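Local coordinates for protein predicted acetamidase/formamidase (Thermoanaerobacter tengcongensis, PDB 3TKK) that probably hydrolyses carbon-nitrogen bonds of linear amides, as expected of an acetamidase/formamidase, and binds zinc and calcium ions, at residues Leu32-Met37 and Gly64-Glu69; Glu250-His255 and Trp292-Tyr297; Val113-Gly118 and Leu128-Met133. All coordinates share one frame; numbering follows the deposited sequence.

Contact 1: Leu32-Met37 and Gly64-Glu69; sequences LEVETM and GPIFVE
Leu32 and Ile66 face each other from two strands that run in opposite directions, their CA atoms 9.5 Å apart. Further along, the CA atoms of Val34 and Gly64 are 8.4 Å apart. These spacings are too wide for strand pairing. The strands belong to different sheets, 31-36 to one and 62-69 to the other, and meet face to face.

Ile66 carries the contact through the end of its longer branch. CG1 stands beside the backbone N and chi2 is 161°, which extends CD1 toward the opposite strand. Leu32 reaches back, and the two side chains meet tip to tip, CD2 of Leu32 lying 4.1 Å from CD1 of Ile66. Val34 adds CG2, at 4.3 Å from the same CD1 of Ile66. One methyl is thus shared by two residues of the other strand.

Val26 touches both Leu32 and Ile66, while Leu182 lies against Val34 and Leu180 against Ile66. Glu33 makes a salt bridge with Lys204. The Val34 side chain is about 11 Å from that of the metal ligand Asp184.

All three touching residues are buried and meet through methyl groups alone. The contact is apolar packing between two sheets, with no directional bond between the segments.

Contact 2: Glu250-His255 and Trp292-Tyr297; sequences ELFKKH and WILESY. With CA (calcium ion), chain E.
A chi1 of -85° swings the Phe252 ring off its helix toward Leu294 and Tyr297. Tyr297 has a chi1 of -61°, with CG anti to the carbonyl carbon, and this brings its ring across to meet the phenylalanine.

Leu294 sends CD2 to the edge of the Phe252 ring, near the ring plane, where it lies 3.8 Å from CZ of Phe252. CD1 of Leu294 is farther off, at 4.2 Å from CE1 of Phe252. The two rings form an offset edge-to-face pair. Phe252 turns its edge to the face of Tyr297, with the planes at 68° and the centroids 5.9 Å apart. The closest atoms are CE2 of Phe252 and CD1 of Tyr297, at 4.1 Å.

One water lies within hydrogen-bonding distance of two carbonyls, 2.6 Å from His255 O and 3.1 Å from Tyr297 O, and may bridge them. Near the C-terminal end of segment 250-255, a calcium ion is held by Lys253 O at 2.3 Å, with Thr256 O and two waters.

Phe252 also makes an edge-to-face pair with Phe267, so it joins three helices. Tyr297 forms a cation-pi contact with Lys125 of the second subunit.

The chemistry is therefore split. Packing of the buried Phe252 and Leu294 with the partly exposed Tyr297 joins helices 237-255 and 291-296, while water and calcium engage backbone carbonyls at Lys253, His255 and Tyr297.

Contact 3: Val113-Gly118 and Leu128-Met133; sequences VDIKDG and LPVKPM
Gly118 O accepts a hydrogen bond from Val130 N at 2.9 Å. The N-H points at the oxygen with an angle of 148°, and the donor is tilted 27° from the carbonyl plane. The same oxygen takes a CA-H...O contact from Pro129, whose CA is 3.5 Å away. The Val130 side chain covers it further, with CG2 only 3.3 Å from Gly118 O.

That closeness follows from chi1 of Val130, -73°. It puts CG2 between the backbone N and the carbonyl carbon, against Gly118, and leaves CG1 to turn toward Ile115. CG1 of Val130 lies 3.9 Å from CG2 of Ile115, and the two side chains approach at a slant. Were an alanine here in place of Val130, both methyls would go, and Ile115 CG2 would probably lose its apolar mate in this segment while Gly118 O lost much of its cover.

Asp117 and Gly118 both have positive phi. This is consistent with a type I' turn at the tip of the hairpin between strands 108-116 and 119-121.

Leu128 pairs with Val120, and the bond from Val130 to Gly118 continues that antiparallel register past the end of strand 127-129. Ile115 also packs on Ala187 and Val201, with its side chain about 12 Å from the bound zinc. The backbone of Lys131 hydrogen-bonds to that of Ala187, so the chain leaving the four-stranded sheet is tied to the loop after strand 180-186. At the outer strand of that sheet, Leu128 packs on Thr270 of the second subunit.

Overall arrangement
From the N terminus, contact 1 closes first, across 26 intervening residues, and joins the nine-stranded sheet to the seven-stranded one. Contact 3 follows across nine intervening residues, which include strand 119-121, within the small antiparallel sheet. Contact 2 comes last, across 36 residues, and ties the long helix 237-255 to the short C-terminal helix 291-296. The three lie in series, so none nests or crosses. Between nearest atoms, contacts 1 and 3 are about 8 Å apart, while contact 2 stays about 20 Å from contact 1 and about 21 Å from contact 3. Across the dimer, Leu128 of the second subunit packs on Trp292 and Ile293, so segment 128-133 of one subunit meets segment 292-297 of the other.

Contact 1: Leu32-Met37 and Gly64-Glu69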
ATOM      1  N   LEU A  32      27.757  12.641   7.401  1.00 26.42           N
ATOM      2  CA  LEU A  32      27.890  13.552   6.283  1.00 25.98           C
ATOM      3  C   LEU A  32      26.660  14.435   6.092  1.00 24.85           C
ATOM      4  O   LEU A  32      25.579  13.887   6.117  1.00 23.36           O
ATOM      5  CB  LEU A  32      28.007  12.741   4.969  1.00 23.27           C
ATOM      6  CG  LEU A  32      29.316  11.980   4.871  1.00 28.93           C
ATOM      7  CD1 LEU A  32      29.127  10.421   5.097  1.00 26.48           C
ATOM      8  CD2 LEU A  32      29.917  12.228   3.467  1.00 29.67           C
ATOM      9  N   GLU A  33      26.844  15.703   5.710  1.00 24.50           N
ATOM     10  CA  GLU A  33      25.774  16.526   5.130  1.00 27.27           C
ATOM     11  C   GLU A  33      25.979  16.522   3.666  1.00 27.95           C
ATOM     12  O   GLU A  33      27.076  16.980   3.153  1.00 27.34           O
ATOM     13  CB  GLU A  33      25.839  18.018   5.570  1.00 32.53           C
ATOM     14  CG  GLU A  33      25.945  18.185   7.035  1.00 41.56           C
ATOM     15  CD  GLU A  33      25.681  19.685   7.517  1.00 50.75           C
ATOM     16  OE1 GLU A  33      24.928  20.429   6.803  1.00 53.12           O
ATOM     17  OE2 GLU A  33      26.187  20.100   8.615  1.00 55.15           O
ATOM     18  N   VAL A  34      24.996  15.950   2.994  1.00 22.60           N
ATOM     19  CA  VAL A  34      25.117  15.632   1.616  1.00 22.17           C
ATOM     20  C   VAL A  34      24.194  16.579   0.809  1.00 25.08           C
ATOM     21  O   VAL A  34      22.981  16.537   0.983  1.00 24.05           O
ATOM     22  CB  VAL A  34      24.737  14.211   1.376  1.00 21.35           C
ATOM     23  CG1 VAL A  34      24.893  13.797  -0.160  1.00 20.56           C
ATOM     24  CG2 VAL A  34      25.660  13.182   2.172  1.00 22.18           C
ATOM     25  N   GLU A  35      24.762  17.439  -0.070  1.00 24.02           N
ATOM     26  CA  GLU A  35      23.948  18.305  -0.957  1.00 22.52           C
ATOM     27  C   GLU A  35      23.556  17.582  -2.244  1.00 23.47           C
ATOM     28  O   GLU A  35      24.390  16.874  -2.842  1.00 21.58           O
ATOM     29  CB  GLU A  35      24.867  19.486  -1.352  1.00 29.13           C
ATOM     30  CG  GLU A  35      24.271  20.509  -2.291  1.00 33.69           C
ATOM     31  CD  GLU A  35      25.366  21.565  -2.686  1.00 39.56           C
ATOM     32  OE1 GLU A  35      26.287  21.292  -3.493  1.00 38.56           O
ATOM     33  OE2 GLU A  35      25.313  22.660  -2.133  1.00 43.05           O
ATOM     34  N   THR A  36      22.312  17.797  -2.684  1.00 21.47           N
ATOM     35  CA  THR A  36      21.832  17.148  -3.874  1.00 27.33           C
ATOM     36  C   THR A  36      21.335  18.192  -4.841  1.00 29.77           C
ATOM     37  O   THR A  36      20.979  19.279  -4.442  1.00 33.10           O
ATOM     38  CB  THR A  36      20.709  16.117  -3.521  1.00 28.45           C
ATOM     39  OG1 THR A  36      19.662  16.861  -2.886  1.00 29.39           O
ATOM     40  CG2 THR A  36      21.203  15.074  -2.521  1.00 28.44           C
ATOM     41  N   MET A  37      21.305  17.867  -6.110  1.00 31.89           N
ATOM     42  CA  MET A  37      20.511  18.650  -7.021  1.00 35.97           C
ATOM     43  C   MET A  37      19.173  17.878  -7.216  1.00 37.89           C
ATOM     44  O   MET A  37      19.014  16.636  -6.892  1.00 34.27           O
ATOM     45  CB  MET A  37      21.211  18.805  -8.345  1.00 41.20           C
ATOM     46  CG  MET A  37      22.577  19.482  -8.389  1.00 42.21           C
ATOM     47  SD  MET A  37      23.284  18.961 -10.001  1.00 50.88           S
ATOM     48  CE  MET A  37      23.038  20.442 -10.984  1.00 50.75           C
ATOM     49  N   GLY A  64      27.715  11.677  -4.465  1.00 21.06           N
ATOM     50  CA  GLY A  64      28.509  10.513  -4.113  1.00 20.95           C
ATOM     51  C   GLY A  64      29.441  10.109  -5.274  1.00 22.04           C
ATOM     52  O   GLY A  64      29.663  10.875  -6.257  1.00 21.97           O
ATOM     53  N   PRO A  65      30.037   8.911  -5.176  1.00 21.67           N
ATOM     54  CA  PRO A  65      29.759   7.934  -4.132  1.00 21.30           C
ATOM     55  C   PRO A  65      30.657   8.103  -2.918  1.00 22.07           C
ATOM     56  O   PRO A  65      31.721   8.727  -2.972  1.00 22.43           O
ATOM     57  CB  PRO A  65      30.009   6.570  -4.840  1.00 21.52           C
ATOM     58  CG  PRO A  65      30.861   6.915  -6.065  1.00 22.26           C
ATOM     59  CD  PRO A  65      30.975   8.427  -6.191  1.00 22.39           C
ATOM     60  N   ILE A  66      30.154   7.674  -1.785  1.00 21.45           N
ATOM     61  CA  ILE A  66      30.916   7.679  -0.552  1.00 22.00           C
ATOM     62  C   ILE A  66      31.480   6.267  -0.273  1.00 22.36           C
ATOM     63  O   ILE A  66      30.732   5.282  -0.207  1.00 21.99           O
ATOM     64  CB  ILE A  66      29.925   8.028   0.554  1.00 22.30           C
ATOM     65  CG1 ILE A  66      29.305   9.413   0.243  1.00 21.40           C
ATOM     66  CG2 ILE A  66      30.586   7.902   1.971  1.00 22.34           C
ATOM     67  CD1 ILE A  66      27.885   9.657   1.068  1.00 20.90           C
ATOM     68  N   PHE A  67      32.793   6.174  -0.149  1.00 23.20           N
ATOM     69  CA  PHE A  67      33.431   4.905   0.204  1.00 23.85           C
ATOM     70  C   PHE A  67      33.440   4.848   1.700  1.00 24.08           C
ATOM     71  O   PHE A  67      33.895   5.817   2.357  1.00 26.73           O
ATOM     72  CB  PHE A  67      34.850   4.906  -0.368  1.00 24.67           C
ATOM     73  CG  PHE A  67      35.571   3.675  -0.190  1.00 25.41           C
ATOM     74  CD1 PHE A  67      35.720   2.751  -1.270  1.00 25.87           C
ATOM     75  CD2 PHE A  67      36.108   3.360   1.044  1.00 26.06           C
ATOM     76  CE1 PHE A  67      36.451   1.584  -1.118  1.00 28.80           C
ATOM     77  CE2 PHE A  67      36.838   2.157   1.246  1.00 27.74           C
ATOM     78  CZ  PHE A  67      37.061   1.275   0.153  1.00 30.05           C
ATOM     79  N   VAL A  68      32.911   3.740   2.250  1.00 25.11           N
ATOM     80  CA  VAL A  68      32.797   3.606   3.662  1.00 24.45           C
ATOM     81  C   VAL A  68      33.793   2.546   4.066  1.00 26.60           C
ATOM     82  O   VAL A  68      33.626   1.412   3.738  1.00 26.60           O
ATOM     83  CB  VAL A  68      31.348   3.178   4.091  1.00 26.37           C
ATOM     84  CG1 VAL A  68      31.320   2.893   5.604  1.00 25.10           C
ATOM     85  CG2 VAL A  68      30.350   4.350   3.673  1.00 22.87           C
ATOM     86  N   GLU A  69      34.838   2.936   4.771  1.00 26.39           N
ATOM     87  CA  GLU A  69      35.871   1.980   5.204  1.00 28.83           C
ATOM     88  C   GLU A  69      35.317   0.814   6.005  1.00 30.45           C
ATOM     89  O   GLU A  69      34.630   1.067   6.947  1.00 31.38           O
ATOM     90  CB  GLU A  69      36.985   2.686   6.017  1.00 28.91           C
ATOM     91  CG  GLU A  69      37.953   3.341   5.011  1.00 32.64           C
ATOM     92  CD  GLU A  69      39.083   4.171   5.608  1.00 35.84           C
ATOM     93  OE1 GLU A  69      39.325   4.183   6.832  1.00 36.13           O
ATOM     94  OE2 GLU A  69      39.729   4.840   4.786  1.00 37.68           O
TER

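Contact 2: Glu250-His255 and Trp292-Tyr297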
ATOM      1  N   GLU A 250      12.269 -14.899   5.056  1.00 29.61           N
ATOM      2  CA  GLU A 250      13.611 -15.387   5.322  1.00 32.18           C
ATOM      3  C   GLU A 250      14.265 -14.714   6.581  1.00 29.40           C
ATOM      4  O   GLU A 250      14.934 -15.403   7.356  1.00 30.55           O
ATOM      5  CB  GLU A 250      14.465 -15.277   4.030  1.00 33.41           C
ATOM      6  CG  GLU A 250      15.898 -15.699   4.164  1.00 40.10           C
ATOM      7  CD  GLU A 250      16.091 -17.214   4.074  1.00 44.95           C
ATOM      8  OE1 GLU A 250      15.071 -17.968   3.952  1.00 47.14           O
ATOM      9  OE2 GLU A 250      17.295 -17.664   4.111  1.00 48.92           O
ATOM     10  N   LEU A 251      14.105 -13.403   6.794  1.00 29.31           N
ATOM     11  CA  LEU A 251      14.615 -12.780   8.017  1.00 29.22           C
ATOM     12  C   LEU A 251      14.018 -13.508   9.182  1.00 30.05           C
ATOM     13  O   LEU A 251      14.721 -13.858  10.120  1.00 30.78           O
ATOM     14  CB  LEU A 251      14.265 -11.315   8.202  1.00 30.27           C
ATOM     15  CG  LEU A 251      15.249 -10.202   7.752  1.00 35.11           C
ATOM     16  CD1 LEU A 251      16.764 -10.620   7.587  1.00 31.86           C
ATOM     17  CD2 LEU A 251      14.735  -9.337   6.568  1.00 32.08           C
ATOM     18  N   PHE A 252      12.717 -13.719   9.175  1.00 30.35           N
ATOM     19  CA  PHE A 252      12.054 -14.463  10.302  1.00 32.18           C
ATOM     20  C   PHE A 252      12.516 -15.902  10.422  1.00 35.20           C
ATOM     21  O   PHE A 252      12.756 -16.431  11.527  1.00 37.70           O
ATOM     22  CB  PHE A 252      10.502 -14.381  10.245  1.00 30.88           C
ATOM     23  CG  PHE A 252       9.952 -13.135  10.912  1.00 31.05           C
ATOM     24  CD1 PHE A 252      10.155 -11.873  10.370  1.00 30.19           C
ATOM     25  CD2 PHE A 252       9.289 -13.243  12.110  1.00 33.54           C
ATOM     26  CE1 PHE A 252       9.716 -10.715  11.053  1.00 27.97           C
ATOM     27  CE2 PHE A 252       8.811 -12.109  12.770  1.00 31.51           C
ATOM     28  CZ  PHE A 252       9.021 -10.866  12.236  1.00 29.15           C
ATOM     29  N   LYS A 253      12.671 -16.569   9.300  1.00 35.58           N
ATOM     30  CA  LYS A 253      13.065 -17.952   9.362  1.00 37.12           C
ATOM     31  C   LYS A 253      14.472 -18.065  10.016  1.00 40.66           C
ATOM     32  O   LYS A 253      14.733 -18.863  10.890  1.00 39.82           O
ATOM     33  CB  LYS A 253      13.103 -18.489   7.942  1.00 37.77           C
ATOM     34  CG  LYS A 253      13.870 -19.802   7.785  1.00 43.19           C
ATOM     35  CD  LYS A 253      13.441 -20.625   6.589  1.00 46.61           C
ATOM     36  CE  LYS A 253      14.650 -21.394   6.008  1.00 49.91           C
ATOM     37  NZ  LYS A 253      14.169 -22.712   5.495  1.00 52.99           N
ATOM     38  N   LYS A 254      15.359 -17.199   9.600  1.00 40.33           N
ATOM     39  CA  LYS A 254      16.775 -17.317   9.986  1.00 44.02           C
ATOM     40  C   LYS A 254      17.102 -16.716  11.353  1.00 44.69           C
ATOM     41  O   LYS A 254      18.208 -16.951  11.858  1.00 42.53           O
ATOM     42  CB  LYS A 254      17.703 -16.782   8.896  1.00 44.63           C
ATOM     43  CG  LYS A 254      17.403 -17.455   7.513  1.00 48.42           C
ATOM     44  CD  LYS A 254      18.656 -17.504   6.612  1.00 52.51           C
ATOM     45  CE  LYS A 254      19.327 -18.874   6.605  1.00 54.98           C
ATOM     46  NZ  LYS A 254      18.237 -19.845   6.269  1.00 55.65           N
ATOM     47  N   HIS A 255      16.139 -16.010  11.959  1.00 41.73           N
ATOM     48  CA  HIS A 255      16.423 -15.273  13.176  1.00 42.06           C
ATOM     49  C   HIS A 255      15.364 -15.609  14.212  1.00 41.88           C
ATOM     50  O   HIS A 255      15.285 -14.965  15.253  1.00 43.04           O
ATOM     51  CB  HIS A 255      16.466 -13.748  12.902  1.00 39.70           C
ATOM     52  CG  HIS A 255      17.504 -13.350  11.896  1.00 40.73           C
ATOM     53  ND1 HIS A 255      18.841 -13.217  12.216  1.00 45.74           N
ATOM     54  CD2 HIS A 255      17.408 -13.059  10.572  1.00 40.84           C
ATOM     55  CE1 HIS A 255      19.521 -12.850  11.130  1.00 45.06           C
ATOM     56  NE2 HIS A 255      18.682 -12.773  10.115  1.00 39.60           N
ATOM     57  N   TRP A 292       7.561  -3.614  17.124  1.00 38.28           N
ATOM     58  CA  TRP A 292       7.587  -4.361  18.411  1.00 38.28           C
ATOM     59  C   TRP A 292       7.429  -5.891  18.164  1.00 39.62           C
ATOM     60  O   TRP A 292       7.826  -6.744  18.973  1.00 40.46           O
ATOM     61  CB  TRP A 292       6.522  -3.834  19.372  1.00 41.16           C
ATOM     62  CG  TRP A 292       5.134  -4.080  18.899  1.00 40.74           C
ATOM     63  CD1 TRP A 292       4.427  -3.348  18.001  1.00 36.94           C
ATOM     64  CD2 TRP A 292       4.266  -5.155  19.321  1.00 43.18           C
ATOM     65  NE1 TRP A 292       3.198  -3.938  17.784  1.00 40.17           N
ATOM     66  CE2 TRP A 292       3.067  -5.017  18.627  1.00 42.48           C
ATOM     67  CE3 TRP A 292       4.404  -6.219  20.230  1.00 47.69           C
ATOM     68  CZ2 TRP A 292       2.002  -5.884  18.812  1.00 45.30           C
ATOM     69  CZ3 TRP A 292       3.342  -7.076  20.419  1.00 48.06           C
ATOM     70  CH2 TRP A 292       2.164  -6.921  19.685  1.00 46.43           C
ATOM     71  N   ILE A 293       6.817  -6.257  17.057  1.00 36.83           N
ATOM     72  CA  ILE A 293       6.809  -7.669  16.657  1.00 38.68           C
ATOM     73  C   ILE A 293       8.221  -8.184  16.377  1.00 37.45           C
ATOM     74  O   ILE A 293       8.661  -9.176  16.962  1.00 39.41           O
ATOM     75  CB  ILE A 293       5.974  -7.888  15.370  1.00 37.24           C
ATOM     76  CG1 ILE A 293       4.590  -7.248  15.462  1.00 39.16           C
ATOM     77  CG2 ILE A 293       5.815  -9.347  15.093  1.00 40.39           C
ATOM     78  CD1 ILE A 293       3.530  -8.198  15.659  1.00 40.84           C
ATOM     79  N   LEU A 294       8.993  -7.517  15.526  1.00 33.09           N
ATOM     80  CA  LEU A 294      10.346  -7.991  15.333  1.00 36.77           C
ATOM     81  C   LEU A 294      11.073  -8.007  16.689  1.00 40.06           C
ATOM     82  O   LEU A 294      11.854  -8.923  17.042  1.00 40.94           O
ATOM     83  CB  LEU A 294      11.144  -7.045  14.428  1.00 34.62           C
ATOM     84  CG  LEU A 294      10.841  -6.710  12.986  1.00 34.95           C
ATOM     85  CD1 LEU A 294      11.890  -7.333  12.127  1.00 35.58           C
ATOM     86  CD2 LEU A 294       9.449  -7.084  12.523  1.00 31.26           C
ATOM     87  N   GLU A 295      10.844  -6.954  17.442  1.00 44.01           N
ATOM     88  CA  GLU A 295      11.496  -6.803  18.758  1.00 47.06           C
ATOM     89  C   GLU A 295      11.178  -8.014  19.635  1.00 50.22           C
ATOM     90  O   GLU A 295      12.060  -8.586  20.252  1.00 50.67           O
ATOM     91  CB  GLU A 295      11.003  -5.508  19.392  1.00 50.44           C
ATOM     92  CG  GLU A 295      11.571  -5.140  20.760  1.00 58.69           C
ATOM     93  CD  GLU A 295      13.078  -5.296  20.824  1.00 61.09           C
ATOM     94  OE1 GLU A 295      13.764  -5.289  19.773  1.00 62.19           O
ATOM     95  OE2 GLU A 295      13.584  -5.432  21.941  1.00 64.86           O
ATOM     96  N   SER A 296       9.922  -8.434  19.689  1.00 53.08           N
ATOM     97  CA  SER A 296       9.634  -9.578  20.542  1.00 56.54           C
ATOM     98  C   SER A 296      10.502 -10.756  20.177  1.00 56.91           C
ATOM     99  O   SER A 296      10.942 -11.474  21.075  1.00 59.32           O
ATOM    100  CB  SER A 296       8.198  -9.986  20.443  1.00 58.48           C
ATOM    101  OG  SER A 296       7.391  -8.979  21.009  1.00 61.73           O
ATOM    102  N   TYR A 297      10.762 -10.971  18.879  1.00 54.48           N
ATOM    103  CA  TYR A 297      11.526 -12.167  18.495  1.00 53.15           C
ATOM    104  C   TYR A 297      12.955 -11.847  18.401  1.00 52.66           C
ATOM    105  O   TYR A 297      13.705 -12.547  17.700  1.00 54.96           O
ATOM    106  CB  TYR A 297      11.071 -12.809  17.202  1.00 50.64           C
ATOM    107  CG  TYR A 297       9.655 -13.317  17.171  1.00 52.00           C
ATOM    108  CD1 TYR A 297       8.650 -12.446  16.872  1.00 50.50           C
ATOM    109  CD2 TYR A 297       9.320 -14.663  17.388  1.00 54.19           C
ATOM    110  CE1 TYR A 297       7.373 -12.815  16.753  1.00 51.70           C
ATOM    111  CE2 TYR A 297       7.946 -15.075  17.295  1.00 54.04           C
ATOM    112  CZ  TYR A 297       6.992 -14.105  16.980  1.00 54.15           C
ATOM    113  OH  TYR A 297       5.615 -14.288  16.794  1.00 56.07           O
TER
HETATM  114 CA    CA E 300      14.694 -20.632  12.300  1.00  5.75          CA
HETATM  115  O   HOH W   1      16.565 -13.135  16.671  1.00 21.76           O
HETATM  116  O   HOH W   2      14.578 -22.296  11.115  1.00  2.00           O
HETATM  117  O   HOH W   3      12.555 -21.192  12.146  1.00  5.46           O

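Contact 3: Val113-Gly118 and Leu128-Met133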
ATOM      1  N   VAL A 113       6.672  25.253  -8.198  1.00 28.26           N
ATOM      2  CA  VAL A 113       5.913  25.731  -7.045  1.00 27.60           C
ATOM      3  C   VAL A 113       6.824  26.301  -5.958  1.00 30.38           C
ATOM      4  O   VAL A 113       7.912  25.788  -5.718  1.00 31.96           O
ATOM      5  CB  VAL A 113       5.089  24.606  -6.426  1.00 26.41           C
ATOM      6  CG1 VAL A 113       4.008  24.248  -7.405  1.00 26.33           C
ATOM      7  CG2 VAL A 113       5.926  23.303  -6.278  1.00 27.80           C
ATOM      8  N   ASP A 114       6.335  27.317  -5.263  1.00 32.85           N
ATOM      9  CA  ASP A 114       6.972  27.818  -4.070  1.00 34.05           C
ATOM     10  C   ASP A 114       6.759  26.846  -2.911  1.00 30.06           C
ATOM     11  O   ASP A 114       5.753  26.132  -2.837  1.00 28.94           O
ATOM     12  CB  ASP A 114       6.444  29.224  -3.770  1.00 39.85           C
ATOM     13  CG  ASP A 114       6.827  30.182  -4.827  1.00 42.69           C
ATOM     14  OD1 ASP A 114       7.921  30.029  -5.430  1.00 44.86           O
ATOM     15  OD2 ASP A 114       5.985  31.032  -5.111  1.00 49.35           O
ATOM     16  N   ILE A 115       7.814  26.701  -2.124  1.00 28.68           N
ATOM     17  CA  ILE A 115       7.737  25.980  -0.865  1.00 28.12           C
ATOM     18  C   ILE A 115       7.988  27.069   0.162  1.00 29.73           C
ATOM     19  O   ILE A 115       9.040  27.743   0.095  1.00 30.42           O
ATOM     20  CB  ILE A 115       8.767  24.831  -0.791  1.00 28.13           C
ATOM     21  CG1 ILE A 115       8.386  23.842  -1.884  1.00 25.39           C
ATOM     22  CG2 ILE A 115       8.705  24.178   0.627  1.00 28.88           C
ATOM     23  CD1 ILE A 115       9.298  22.741  -2.259  1.00 26.20           C
ATOM     24  N   LYS A 116       7.009  27.300   1.019  1.00 30.51           N
ATOM     25  CA  LYS A 116       7.118  28.326   2.049  1.00 32.28           C
ATOM     26  C   LYS A 116       6.380  28.012   3.318  1.00 32.66           C
ATOM     27  O   LYS A 116       5.333  27.420   3.286  1.00 32.11           O
ATOM     28  CB  LYS A 116       6.514  29.599   1.536  1.00 38.62           C
ATOM     29  CG  LYS A 116       6.920  29.931   0.176  1.00 43.55           C
ATOM     30  CD  LYS A 116       7.523  31.221   0.064  1.00 46.52           C
ATOM     31  CE  LYS A 116       9.023  30.983   0.107  1.00 47.41           C
ATOM     32  NZ  LYS A 116       9.752  32.191  -0.485  1.00 50.49           N
ATOM     33  N   ASP A 117       6.892  28.495   4.467  1.00 34.32           N
ATOM     34  CA  ASP A 117       6.101  28.317   5.686  1.00 34.64           C
ATOM     35  C   ASP A 117       5.875  26.788   5.892  1.00 34.23           C
ATOM     36  O   ASP A 117       4.848  26.369   6.429  1.00 36.26           O
ATOM     37  CB  ASP A 117       4.769  29.030   5.506  1.00 35.83           C
ATOM     38  CG  ASP A 117       4.090  29.348   6.859  1.00 37.49           C
ATOM     39  OD1 ASP A 117       4.787  29.315   7.856  1.00 38.08           O
ATOM     40  OD2 ASP A 117       2.856  29.573   6.915  1.00 39.76           O
ATOM     41  N   GLY A 118       6.819  25.962   5.446  1.00 32.02           N
ATOM     42  CA  GLY A 118       6.654  24.504   5.569  1.00 31.42           C
ATOM     43  C   GLY A 118       5.626  23.844   4.665  1.00 29.46           C
ATOM     44  O   GLY A 118       5.200  22.702   4.910  1.00 29.73           O
ATOM     45  N   LEU A 128       0.236  22.361   0.837  1.00 28.80           N
ATOM     46  CA  LEU A 128       0.318  21.002   1.391  1.00 25.55           C
ATOM     47  C   LEU A 128       1.553  20.888   2.229  1.00 25.58           C
ATOM     48  O   LEU A 128       2.694  21.089   1.710  1.00 24.84           O
ATOM     49  CB  LEU A 128       0.486  19.936   0.282  1.00 24.69           C
ATOM     50  CG  LEU A 128      -0.653  20.084  -0.748  1.00 26.65           C
ATOM     51  CD1 LEU A 128      -0.302  19.147  -1.947  1.00 22.74           C
ATOM     52  CD2 LEU A 128      -1.979  19.673  -0.160  1.00 24.94           C
ATOM     53  N   PRO A 129       1.362  20.479   3.492  1.00 25.93           N
ATOM     54  CA  PRO A 129       2.510  20.435   4.482  1.00 27.86           C
ATOM     55  C   PRO A 129       3.636  19.581   3.914  1.00 24.90           C
ATOM     56  O   PRO A 129       3.313  18.547   3.291  1.00 27.66           O
ATOM     57  CB  PRO A 129       1.857  19.756   5.701  1.00 26.74           C
ATOM     58  CG  PRO A 129       0.303  20.460   5.668  1.00 28.74           C
ATOM     59  CD  PRO A 129       0.091  20.041   4.112  1.00 27.26           C
ATOM     60  N   VAL A 130       4.913  19.950   4.095  1.00 24.49           N
ATOM     61  CA  VAL A 130       5.990  19.166   3.400  1.00 27.40           C
ATOM     62  C   VAL A 130       6.159  17.837   4.118  1.00 25.57           C
ATOM     63  O   VAL A 130       5.832  17.744   5.322  1.00 24.70           O
ATOM     64  CB  VAL A 130       7.352  19.928   3.369  1.00 24.56           C
ATOM     65  CG1 VAL A 130       7.215  21.061   2.363  1.00 24.89           C
ATOM     66  CG2 VAL A 130       7.667  20.505   4.761  1.00 29.12           C
ATOM     67  N   LYS A 131       6.578  16.810   3.393  1.00 25.62           N
ATOM     68  CA  LYS A 131       6.973  15.514   4.018  1.00 24.95           C
ATOM     69  C   LYS A 131       8.208  15.061   3.262  1.00 21.15           C
ATOM     70  O   LYS A 131       8.165  14.202   2.399  1.00 19.03           O
ATOM     71  CB  LYS A 131       5.835  14.482   3.956  1.00 24.26           C
ATOM     72  CG  LYS A 131       4.625  14.931   4.845  1.00 29.97           C
ATOM     73  CD  LYS A 131       3.548  13.802   4.570  1.00 34.28           C
ATOM     74  CE  LYS A 131       2.293  14.036   5.529  1.00 35.18           C
ATOM     75  NZ  LYS A 131       1.168  13.392   4.779  1.00 39.16           N
ATOM     76  N   PRO A 132       9.362  15.634   3.608  1.00 22.25           N
ATOM     77  CA  PRO A 132      10.567  15.394   2.703  1.00 19.72           C
ATOM     78  C   PRO A 132      11.057  13.996   2.749  1.00 21.46           C
ATOM     79  O   PRO A 132      10.994  13.345   3.800  1.00 19.19           O
ATOM     80  CB  PRO A 132      11.652  16.232   3.341  1.00 20.75           C
ATOM     81  CG  PRO A 132      10.801  17.353   3.924  1.00 21.61           C
ATOM     82  CD  PRO A 132       9.583  16.699   4.531  1.00 21.55           C
ATOM     83  N   MET A 133      11.579  13.513   1.605  1.00 18.25           N
ATOM     84  CA  MET A 133      11.972  12.141   1.590  1.00 17.80           C
ATOM     85  C   MET A 133      13.058  12.041   0.491  1.00 17.31           C
ATOM     86  O   MET A 133      13.271  13.024  -0.275  1.00 17.53           O
ATOM     87  CB  MET A 133      10.791  11.201   1.119  1.00 18.31           C
ATOM     88  CG  MET A 133      10.152  11.653  -0.263  1.00 16.85           C
ATOM     89  SD  MET A 133       9.189  10.369  -1.093  1.00 21.56           S
ATOM     90  CE  MET A 133      10.520   9.428  -1.646  1.00 16.34           C
TER